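Local coordinates for spore germination protein GerM (Bacillus subtilis subsp. subtilis str. 168, PDB 6GZB) that is of unknown molecular function but affects both sporulation and germination, at residues Gln81-Leu86 against Ala120-Ser125; Thr231-Glu236 against Val296-Glu301; Ser142-Leu147 against Asp154-Arg159. One frame throughout, in Å; residues are numbered along the deposited sequence.

Contact 1 of 3, residues Gln81-Leu86 against Ala120-Ser125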
loop_
_atom_site.group_PDB
_atom_site.type_symbol
_atom_site.label_atom_id
_atom_site.label_comp_id
_atom_site.label_asym_id
_atom_site.label_seq_id
_atom_site.Cartn_x
_atom_site.Cartn_y
_atom_site.Cartn_z
ATOM N N GLN A 81 7.277 7.935 -16.282
ATOM C CA GLN A 81 8.280 6.880 -16.293
ATOM C C GLN A 81 7.844 5.726 -15.397
ATOM O O GLN A 81 7.988 4.560 -15.759
ATOM C CB GLN A 81 9.620 7.427 -15.814
ATOM C CG GLN A 81 10.740 6.400 -15.855
ATOM C CD GLN A 81 11.936 6.842 -15.057
ATOM O OE1 GLN A 81 11.800 7.389 -13.962
ATOM N NE2 GLN A 81 13.123 6.637 -15.617
ATOM N N ALA A 82 7.300 6.061 -14.230
ATOM C CA ALA A 82 6.852 5.045 -13.281
ATOM C C ALA A 82 5.800 4.131 -13.919
ATOM O O ALA A 82 5.878 2.913 -13.799
ATOM C CB ALA A 82 6.300 5.701 -12.029
ATOM N N LEU A 83 4.859 4.717 -14.652
ATOM C CA LEU A 83 3.847 3.931 -15.351
ATOM C C LEU A 83 4.457 3.088 -16.469
ATOM O O LEU A 83 4.021 1.964 -16.714
ATOM C CB LEU A 83 2.767 4.839 -15.930
ATOM C CG LEU A 83 1.914 5.589 -14.902
ATOM C CD1 LEU A 83 0.749 6.268 -15.612
ATOM C CD2 LEU A 83 1.394 4.654 -13.823
ATOM N N GLU A 84 5.450 3.634 -17.159
ATOM C CA GLU A 84 6.132 2.897 -18.226
ATOM C C GLU A 84 6.804 1.652 -17.673
ATOM O O GLU A 84 6.958 0.647 -18.374
ATOM C CB GLU A 84 7.173 3.785 -18.924
ATOM C CG GLU A 84 6.603 4.609 -20.070
ATOM C CD GLU A 84 7.441 5.827 -20.431
ATOM O OE1 GLU A 84 6.997 6.614 -21.295
ATOM O OE2 GLU A 84 8.523 6.026 -19.844
ATOM N N TYR A 85 7.194 1.716 -16.404
ATOM C CA TYR A 85 7.838 0.576 -15.757
ATOM C C TYR A 85 6.833 -0.388 -15.135
ATOM O O TYR A 85 7.214 -1.314 -14.419
ATOM C CB TYR A 85 8.835 1.066 -14.713
ATOM C CG TYR A 85 10.214 1.302 -15.287
ATOM C CD1 TYR A 85 10.494 2.441 -16.031
ATOM C CD2 TYR A 85 11.228 0.372 -15.116
ATOM C CE1 TYR A 85 11.748 2.659 -16.560
ATOM C CE2 TYR A 85 12.493 0.598 -15.620
ATOM C CZ TYR A 85 12.740 1.731 -16.362
ATOM O OH TYR A 85 13.984 1.955 -16.899
ATOM N N LEU A 86 5.553 -0.188 -15.438
ATOM C CA LEU A 86 4.531 -1.178 -15.127
ATOM C C LEU A 86 4.203 -2.035 -16.349
ATOM O O LEU A 86 3.375 -2.938 -16.272
ATOM C CB LEU A 86 3.249 -0.483 -14.657
ATOM C CG LEU A 86 3.360 0.364 -13.399
ATOM C CD1 LEU A 86 2.028 1.014 -13.084
ATOM C CD2 LEU A 86 3.832 -0.486 -12.228
ATOM N N ALA A 120 -3.656 13.809 -11.489
ATOM C CA ALA A 120 -2.866 13.329 -12.614
ATOM C C ALA A 120 -3.767 12.646 -13.614
ATOM O O ALA A 120 -4.580 11.793 -13.251
ATOM C CB ALA A 120 -1.794 12.366 -12.139
ATOM N N ILE A 121 -3.628 13.033 -14.874
ATOM C CA ILE A 121 -4.374 12.404 -15.942
ATOM C C ILE A 121 -3.451 11.480 -16.719
ATOM O O ILE A 121 -2.464 11.918 -17.311
ATOM C CB ILE A 121 -4.988 13.456 -16.889
ATOM C CG1 ILE A 121 -6.017 14.298 -16.131
ATOM C CG2 ILE A 121 -5.662 12.778 -18.068
ATOM C CD1 ILE A 121 -6.380 15.592 -16.819
ATOM N N ALA A 122 -3.742 10.188 -16.664
ATOM C CA ALA A 122 -2.925 9.199 -17.341
ATOM C C ALA A 122 -3.620 8.769 -18.613
ATOM O O ALA A 122 -4.671 8.131 -18.563
ATOM C CB ALA A 122 -2.689 8.000 -16.438
ATOM N N ASP A 123 -3.031 9.128 -19.750
ATOM C CA ASP A 123 -3.658 8.905 -21.051
ATOM C C ASP A 123 -2.901 7.796 -21.777
ATOM O O ASP A 123 -1.745 7.962 -22.143
ATOM C CB ASP A 123 -3.633 10.205 -21.871
ATOM C CG ASP A 123 -4.517 10.145 -23.118
ATOM O OD1 ASP A 123 -5.100 9.077 -23.402
ATOM O OD2 ASP A 123 -4.582 11.153 -23.851
ATOM N N PHE A 124 -3.556 6.654 -21.946
ATOM C CA PHE A 124 -2.896 5.437 -22.417
ATOM C C PHE A 124 -3.188 5.205 -23.897
ATOM O O PHE A 124 -4.227 5.616 -24.415
ATOM C CB PHE A 124 -3.382 4.222 -21.611
ATOM C CG PHE A 124 -2.970 4.247 -20.165
ATOM C CD1 PHE A 124 -1.737 3.755 -19.775
ATOM C CD2 PHE A 124 -3.840 4.705 -19.186
ATOM C CE1 PHE A 124 -1.361 3.758 -18.443
ATOM C CE2 PHE A 124 -3.467 4.713 -17.846
ATOM C CZ PHE A 124 -2.229 4.231 -17.477
ATOM N N SER A 125 -2.300 4.477 -24.557
ATOM C CA SER A 125 -2.569 3.977 -25.891
ATOM C C SER A 125 -3.580 2.830 -25.840
ATOM O O SER A 125 -3.941 2.356 -24.762
ATOM C CB SER A 125 -1.270 3.515 -26.546
ATOM O OG SER A 125 -0.809 2.300 -25.986
#

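Contact 2 of 3, residues Thr231-Glu236 against Val296-Glu301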
loop_
_atom_site.group_PDB
_atom_site.type_symbol
_atom_site.label_atom_id
_atom_site.label_comp_id
_atom_site.label_asym_id
_atom_site.label_seq_id
_atom_site.Cartn_x
_atom_site.Cartn_y
_atom_site.Cartn_z
ATOM N N THR A 231 -7.148 2.488 16.596
ATOM C CA THR A 231 -7.438 1.284 17.362
ATOM C C THR A 231 -7.954 0.149 16.479
ATOM O O THR A 231 -7.579 -1.011 16.657
ATOM C CB THR A 231 -8.458 1.586 18.477
ATOM O OG1 THR A 231 -7.893 2.532 19.389
ATOM C CG2 THR A 231 -8.827 0.324 19.236
ATOM N N ALA A 232 -8.841 0.474 15.546
ATOM C CA ALA A 232 -9.355 -0.521 14.607
ATOM C C ALA A 232 -8.211 -1.189 13.841
ATOM O O ALA A 232 -8.180 -2.414 13.697
ATOM C CB ALA A 232 -10.331 0.128 13.635
ATOM N N ALA A 233 -7.301 -0.372 13.314
ATOM C CA ALA A 233 -6.128 -0.870 12.585
ATOM C C ALA A 233 -5.297 -1.830 13.429
ATOM O O ALA A 233 -4.944 -2.923 12.984
ATOM C CB ALA A 233 -5.271 0.294 12.118
ATOM N N ILE A 234 -5.020 -1.436 14.663
ATOM C CA ILE A 234 -4.262 -2.284 15.576
ATOM C C ILE A 234 -4.984 -3.599 15.853
ATOM O O ILE A 234 -4.367 -4.666 15.822
ATOM C CB ILE A 234 -3.976 -1.563 16.908
ATOM C CG1 ILE A 234 -3.081 -0.344 16.672
ATOM C CG2 ILE A 234 -3.314 -2.508 17.890
ATOM C CD1 ILE A 234 -1.837 -0.654 15.868
ATOM N N ASN A 235 -6.291 -3.535 16.095
ATOM C CA ASN A 235 -7.071 -4.757 16.328
ATOM C C ASN A 235 -7.036 -5.679 15.111
ATOM O O ASN A 235 -6.925 -6.900 15.257
ATOM C CB ASN A 235 -8.530 -4.431 16.694
ATOM C CG ASN A 235 -8.666 -3.771 18.056
ATOM O OD1 ASN A 235 -7.749 -3.819 18.871
ATOM N ND2 ASN A 235 -9.771 -3.073 18.268
ATOM N N GLU A 236 -7.100 -5.105 13.909
ATOM C CA GLU A 236 -7.038 -5.924 12.690
ATOM C C GLU A 236 -5.657 -6.557 12.505
ATOM O O GLU A 236 -5.531 -7.674 11.985
ATOM C CB GLU A 236 -7.387 -5.092 11.445
ATOM C CG GLU A 236 -8.844 -4.661 11.353
ATOM C CD GLU A 236 -9.810 -5.836 11.388
ATOM O OE1 GLU A 236 -9.469 -6.900 10.849
ATOM O OE2 GLU A 236 -10.881 -5.715 12.010
ATOM N N VAL A 296 3.520 0.903 11.384
ATOM C CA VAL A 296 3.864 2.203 10.857
ATOM C C VAL A 296 3.331 2.402 9.448
ATOM O O VAL A 296 2.798 3.466 9.126
ATOM C CB VAL A 296 5.393 2.420 10.875
ATOM C CG1 VAL A 296 5.766 3.710 10.162
ATOM C CG2 VAL A 296 5.884 2.448 12.308
ATOM N N LEU A 297 3.475 1.388 8.601
ATOM C CA LEU A 297 2.927 1.468 7.243
ATOM C C LEU A 297 1.407 1.638 7.283
ATOM O O LEU A 297 0.834 2.357 6.471
ATOM C CB LEU A 297 3.285 0.221 6.420
ATOM C CG LEU A 297 4.750 0.117 5.986
ATOM C CD1 LEU A 297 5.030 -1.256 5.411
ATOM C CD2 LEU A 297 5.105 1.194 4.971
ATOM N N THR A 298 0.762 0.952 8.218
ATOM C CA THR A 298 -0.696 0.939 8.290
ATOM C C THR A 298 -1.207 2.296 8.778
ATOM O O THR A 298 -2.049 2.926 8.145
ATOM C CB THR A 298 -1.184 -0.178 9.223
ATOM O OG1 THR A 298 -0.859 -1.461 8.655
ATOM C CG2 THR A 298 -2.678 -0.082 9.447
ATOM N N LEU A 299 -0.623 2.782 9.860
ATOM C CA LEU A 299 -1.079 4.025 10.472
ATOM C C LEU A 299 -0.778 5.248 9.609
ATOM O O LEU A 299 -1.622 6.143 9.482
ATOM C CB LEU A 299 -0.467 4.186 11.860
ATOM C CG LEU A 299 -1.367 3.760 13.023
ATOM C CD1 LEU A 299 -2.320 2.649 12.637
ATOM C CD2 LEU A 299 -0.568 3.369 14.253
ATOM N N THR A 300 0.372 5.256 8.944
ATOM C CA THR A 300 0.733 6.384 8.084
ATOM C C THR A 300 0.005 6.392 6.743
ATOM O O THR A 300 0.262 7.260 5.922
ATOM C CB THR A 300 2.255 6.459 7.820
ATOM O OG1 THR A 300 2.720 5.260 7.191
ATOM C CG2 THR A 300 3.007 6.661 9.106
ATOM N N GLU A 301 -0.875 5.418 6.502
ATOM C CA GLU A 301 -1.827 5.512 5.393
ATOM C C GLU A 301 -3.004 6.406 5.752
ATOM O O GLU A 301 -3.748 6.819 4.870
ATOM C CB GLU A 301 -2.394 4.138 5.011
ATOM C CG GLU A 301 -1.405 3.182 4.386
ATOM C CD GLU A 301 -0.865 3.645 3.042
ATOM O OE1 GLU A 301 0.238 3.186 2.679
ATOM O OE2 GLU A 301 -1.511 4.453 2.345
#

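Contact 3 of 3, residues Ser142-Leu147 against Asp154-Arg159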
loop_
_atom_site.group_PDB
_atom_site.type_symbol
_atom_site.label_atom_id
_atom_site.label_comp_id
_atom_site.label_asym_id
_atom_site.label_seq_id
_atom_site.Cartn_x
_atom_site.Cartn_y
_atom_site.Cartn_z
ATOM N N SER A 142 -3.055 -0.460 -9.246
ATOM C CA SER A 142 -1.630 -0.311 -9.538
ATOM C C SER A 142 -1.294 1.087 -10.054
ATOM O O SER A 142 -0.397 1.762 -9.552
ATOM C CB SER A 142 -1.190 -1.352 -10.567
ATOM O OG SER A 142 0.149 -1.129 -10.980
ATOM N N VAL A 143 -2.021 1.518 -11.071
ATOM C CA VAL A 143 -1.818 2.832 -11.647
ATOM C C VAL A 143 -2.060 3.920 -10.601
ATOM O O VAL A 143 -1.263 4.840 -10.450
ATOM C CB VAL A 143 -2.750 3.048 -12.857
ATOM C CG1 VAL A 143 -2.732 4.499 -13.293
ATOM C CG2 VAL A 143 -2.340 2.144 -14.004
ATOM N N THR A 144 -3.128 3.763 -9.832
ATOM C CA THR A 144 -3.496 4.756 -8.838
ATOM C C THR A 144 -2.423 4.885 -7.766
ATOM O O THR A 144 -2.028 5.989 -7.400
ATOM C CB THR A 144 -4.849 4.428 -8.181
ATOM O OG1 THR A 144 -5.875 4.409 -9.184
ATOM C CG2 THR A 144 -5.201 5.481 -7.140
ATOM N N TRP A 145 -1.957 3.753 -7.252
ATOM C CA TRP A 145 -1.020 3.781 -6.143
ATOM C C TRP A 145 0.374 4.161 -6.622
ATOM O O TRP A 145 1.116 4.849 -5.910
ATOM C CB TRP A 145 -0.996 2.445 -5.400
ATOM C CG TRP A 145 -2.138 2.285 -4.454
ATOM C CD1 TRP A 145 -3.458 2.221 -4.777
ATOM C CD2 TRP A 145 -2.070 2.195 -3.031
ATOM N NE1 TRP A 145 -4.218 2.135 -3.647
ATOM C CE2 TRP A 145 -3.396 2.099 -2.557
ATOM C CE3 TRP A 145 -1.021 2.183 -2.108
ATOM C CZ2 TRP A 145 -3.705 2.015 -1.197
ATOM C CZ3 TRP A 145 -1.329 2.094 -0.749
ATOM C CH2 TRP A 145 -2.657 2.022 -0.310
ATOM N N THR A 146 0.703 3.788 -7.853
ATOM C CA THR A 146 1.986 4.184 -8.426
ATOM C C THR A 146 2.073 5.706 -8.649
ATOM O O THR A 146 3.068 6.344 -8.282
ATOM C CB THR A 146 2.291 3.430 -9.729
ATOM O OG1 THR A 146 2.332 2.022 -9.471
ATOM C CG2 THR A 146 3.635 3.865 -10.294
ATOM N N LEU A 147 1.006 6.295 -9.181
ATOM C CA LEU A 147 0.981 7.733 -9.435
ATOM C C LEU A 147 0.966 8.536 -8.141
ATOM O O LEU A 147 1.631 9.563 -8.035
ATOM C CB LEU A 147 -0.228 8.116 -10.296
ATOM C CG LEU A 147 -0.092 7.775 -11.778
ATOM C CD1 LEU A 147 -1.371 8.110 -12.536
ATOM C CD2 LEU A 147 1.095 8.513 -12.368
ATOM N N ASP A 154 -2.374 13.390 -5.858
ATOM C CA ASP A 154 -3.205 12.658 -4.906
ATOM C C ASP A 154 -4.514 12.149 -5.489
ATOM O O ASP A 154 -5.261 11.464 -4.808
ATOM C CB ASP A 154 -3.476 13.499 -3.657
ATOM C CG ASP A 154 -3.878 14.915 -3.986
ATOM O OD1 ASP A 154 -4.641 15.106 -4.955
ATOM O OD2 ASP A 154 -3.409 15.842 -3.290
ATOM N N LYS A 155 -4.757 12.428 -6.767
ATOM C CA LYS A 155 -5.954 11.940 -7.453
ATOM C C LYS A 155 -5.589 11.565 -8.875
ATOM O O LYS A 155 -4.663 12.135 -9.457
ATOM C CB LYS A 155 -7.032 13.031 -7.510
ATOM C CG LYS A 155 -7.655 13.387 -6.172
ATOM C CD LYS A 155 -8.653 14.529 -6.319
ATOM C CE LYS A 155 -8.007 15.795 -6.870
ATOM N NZ LYS A 155 -7.321 16.580 -5.808
ATOM N N VAL A 156 -6.355 10.656 -9.459
ATOM C CA VAL A 156 -5.990 10.097 -10.751
ATOM C C VAL A 156 -7.204 10.018 -11.664
ATOM O O VAL A 156 -8.297 9.645 -11.234
ATOM C CB VAL A 156 -5.370 8.691 -10.588
ATOM C CG1 VAL A 156 -5.171 8.030 -11.935
ATOM C CG2 VAL A 156 -4.048 8.779 -9.838
ATOM N N LYS A 157 -6.999 10.367 -12.928
ATOM C CA LYS A 157 -8.005 10.172 -13.958
ATOM C C LYS A 157 -7.383 9.365 -15.085
ATOM O O LYS A 157 -6.218 9.559 -15.434
ATOM C CB LYS A 157 -8.486 11.514 -14.507
ATOM C CG LYS A 157 -9.426 12.274 -13.584
ATOM C CD LYS A 157 -9.896 13.559 -14.247
ATOM C CE LYS A 157 -10.562 14.512 -13.263
ATOM N NZ LYS A 157 -11.793 13.937 -12.659
ATOM N N LEU A 158 -8.162 8.449 -15.644
ATOM C CA LEU A 158 -7.655 7.528 -16.653
ATOM C C LEU A 158 -8.251 7.869 -18.016
ATOM O O LEU A 158 -9.432 8.172 -18.119
ATOM C CB LEU A 158 -8.025 6.095 -16.272
ATOM C CG LEU A 158 -7.066 5.261 -15.405
ATOM C CD1 LEU A 158 -6.055 6.087 -14.640
ATOM C CD2 LEU A 158 -7.836 4.363 -14.456
ATOM N N ARG A 159 -7.428 7.847 -19.057
ATOM C CA ARG A 159 -7.931 7.979 -20.417
ATOM C C ARG A 159 -7.315 6.939 -21.328
ATOM O O ARG A 159 -6.205 6.467 -21.085
ATOM C CB ARG A 159 -7.627 9.373 -20.963
ATOM C CG ARG A 159 -8.434 10.479 -20.309
ATOM C CD ARG A 159 -7.965 11.846 -20.778
ATOM N NE ARG A 159 -8.742 12.919 -20.173
ATOM C CZ ARG A 159 -8.629 14.201 -20.497
ATOM N NH1 ARG A 159 -7.810 14.584 -21.471
ATOM N NH2 ARG A 159 -9.371 15.098 -19.871
#

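Contact 1 of 3, residues Gln81-Leu86 against Ala120-Ser125
Leu83 of helix 78-84 reaches over to Ala122 and Phe124 of strand 119-124, in the first of the two tandem GerMN domains. The strand opens the beta-alpha-beta unit formed by strand 119-124, helix 136-147 and strand 155-160, and the short helix covers part of the sheet face on which helix 136-147 also lies, Leu83 touching Leu147. The contact is small, burying 87 Å² over both sides, wholly apolar and without a hydrogen bond across it. At the start of the strand, Ala120 and Ile121 serve the sheet rather than the helix: their backbones bond to Lys155 and Lys157 on one flank and to Asp113 on the other. Ala122 follows with its CB directed at the helix, and Leu83 CD1 meets that methyl at 3.9 Å. The CA atoms of Leu83 and Ala122 lie 8.8 Å apart. Asp123 points the opposite way, and its OD1 accepts a hydrogen bond from Gly162 N. Phe124 leaves the backbone obliquely, but with CG beside the backbone N (chi1 -67°) the ring is laid back along the strand toward Ala122; it also stacks with Phe128. Beyond it the chain leaves the strand at Ser125, whose OG is bonded to Thr109 N and Glu127 OE1. On the helix side the leucine is extended, CD1 being anti to CA (chi2 -171°), which makes this methyl the foremost atom of the side chain. Leu83 and Phe124 cross at about a right angle, and the same CD1 that touches Ala122 lies 4.1 Å from Phe124 CZ.

Contact 2 of 3, residues Thr231-Glu236 against Val296-Glu301
Ala233 holds the tight part of this contact: its methyl meets Thr298 and Leu299 on the facing helix, CB lying 3.7 Å from Thr298 CG2 and 3.8 Å from Leu299 CD1. With so small a side chain between them, the CA atoms of Ala233 and Thr298 come to 7.2 Å. Thr298 presents carbon, not oxygen, because CG2 is anti to its backbone N and OG1 (chi1 -66°) turns to Ser294 O and Tyr204 N. Leu299 bends its branch toward the alanine through torsions well off the staggered values (chi2 30°). Packing loosens next to it, where Ile234 CD1 stands 4.5 Å from Leu299 CD2; both residues also rest on Leu270. Here two helices of the second GerMN domain, 229-239 and 289-299, meet over its mixed sheet, helix 289-299 lying in the chain between the parallel neighbours 267-272 and 307-312. The outer flanks are more exposed and polar: Thr231, pointing away from the contact, on one helix, and Thr300 and Glu301, just beyond the end of helix 289-299, on the other. Val296 O is gripped twice from opposite faces of its plane, by Thr300 N at 3.0 Å and by Thr300 OG1 at 2.6 Å. Arg332 spans this end, its NH2 bonded to Thr300 OG1 and its NH1 paired with Glu301 OE1.

Contact 3 of 3, residues Ser142-Leu147 against Asp154-Arg159
The flat groups stand clear of the apolar seam that Val143, Thr144 and Leu147 make with Val156 and Leu158. The indole of Trp145 starts away from the strand and meets the Tyr57 ring with the planes at about 55°, while the carboxylate of Asp154 is met on its syn side by Lys155 NZ, 3.2 Å from OD1 and 28° out of plane. Val156 has the largest share of the seam. Both its methyls touch the tip of Leu147, CG1 at 3.8 Å and CG2 at 3.9 Å from Leu147 CD1, the side chains crossing roughly at right angles. Thr144 sits over the same valine more loosely, CA lying 4.2 Å from Val156 CG2. Further along, Val143 has CG1 anti to its backbone N (chi1 169°) and sets that methyl 3.9 Å from Leu158 CD1. The helix thus runs obliquely antiparallel to the strand, axes 8.4 Å apart and N-to-C directions at 137°, the two being the helix and second strand of a beta-alpha-beta crossover. Strand 119-124 begins this unit and neighbours strand 155-160 in the sheet; its Phe124 touches Val143, while helix 78-84 touches Leu147 through Ala79 and Leu83.

All three contacts are buried and apolar, without hydrogen bonds across them. Contacts 1 and 3 share one domain and one sheet, their centres 9 Å apart: strands 119-124 and 155-160 run side by side, with probable hydrogen bonds from Phe124 N to Arg159 O and from Arg159 N to Ala122 O. In both a helix lies on a strand, but contact 3 buries about twice the area of contact 1. Contact 2, in the other domain, sets helix on helix through an alanine and lies on the other side of the chain's centre, about 30 Å from contact 1 between centres. Glu301 OE2 packs 3.8 Å from Trp145 CH2, a touch between residues beside contacts 2 and 3, not in them.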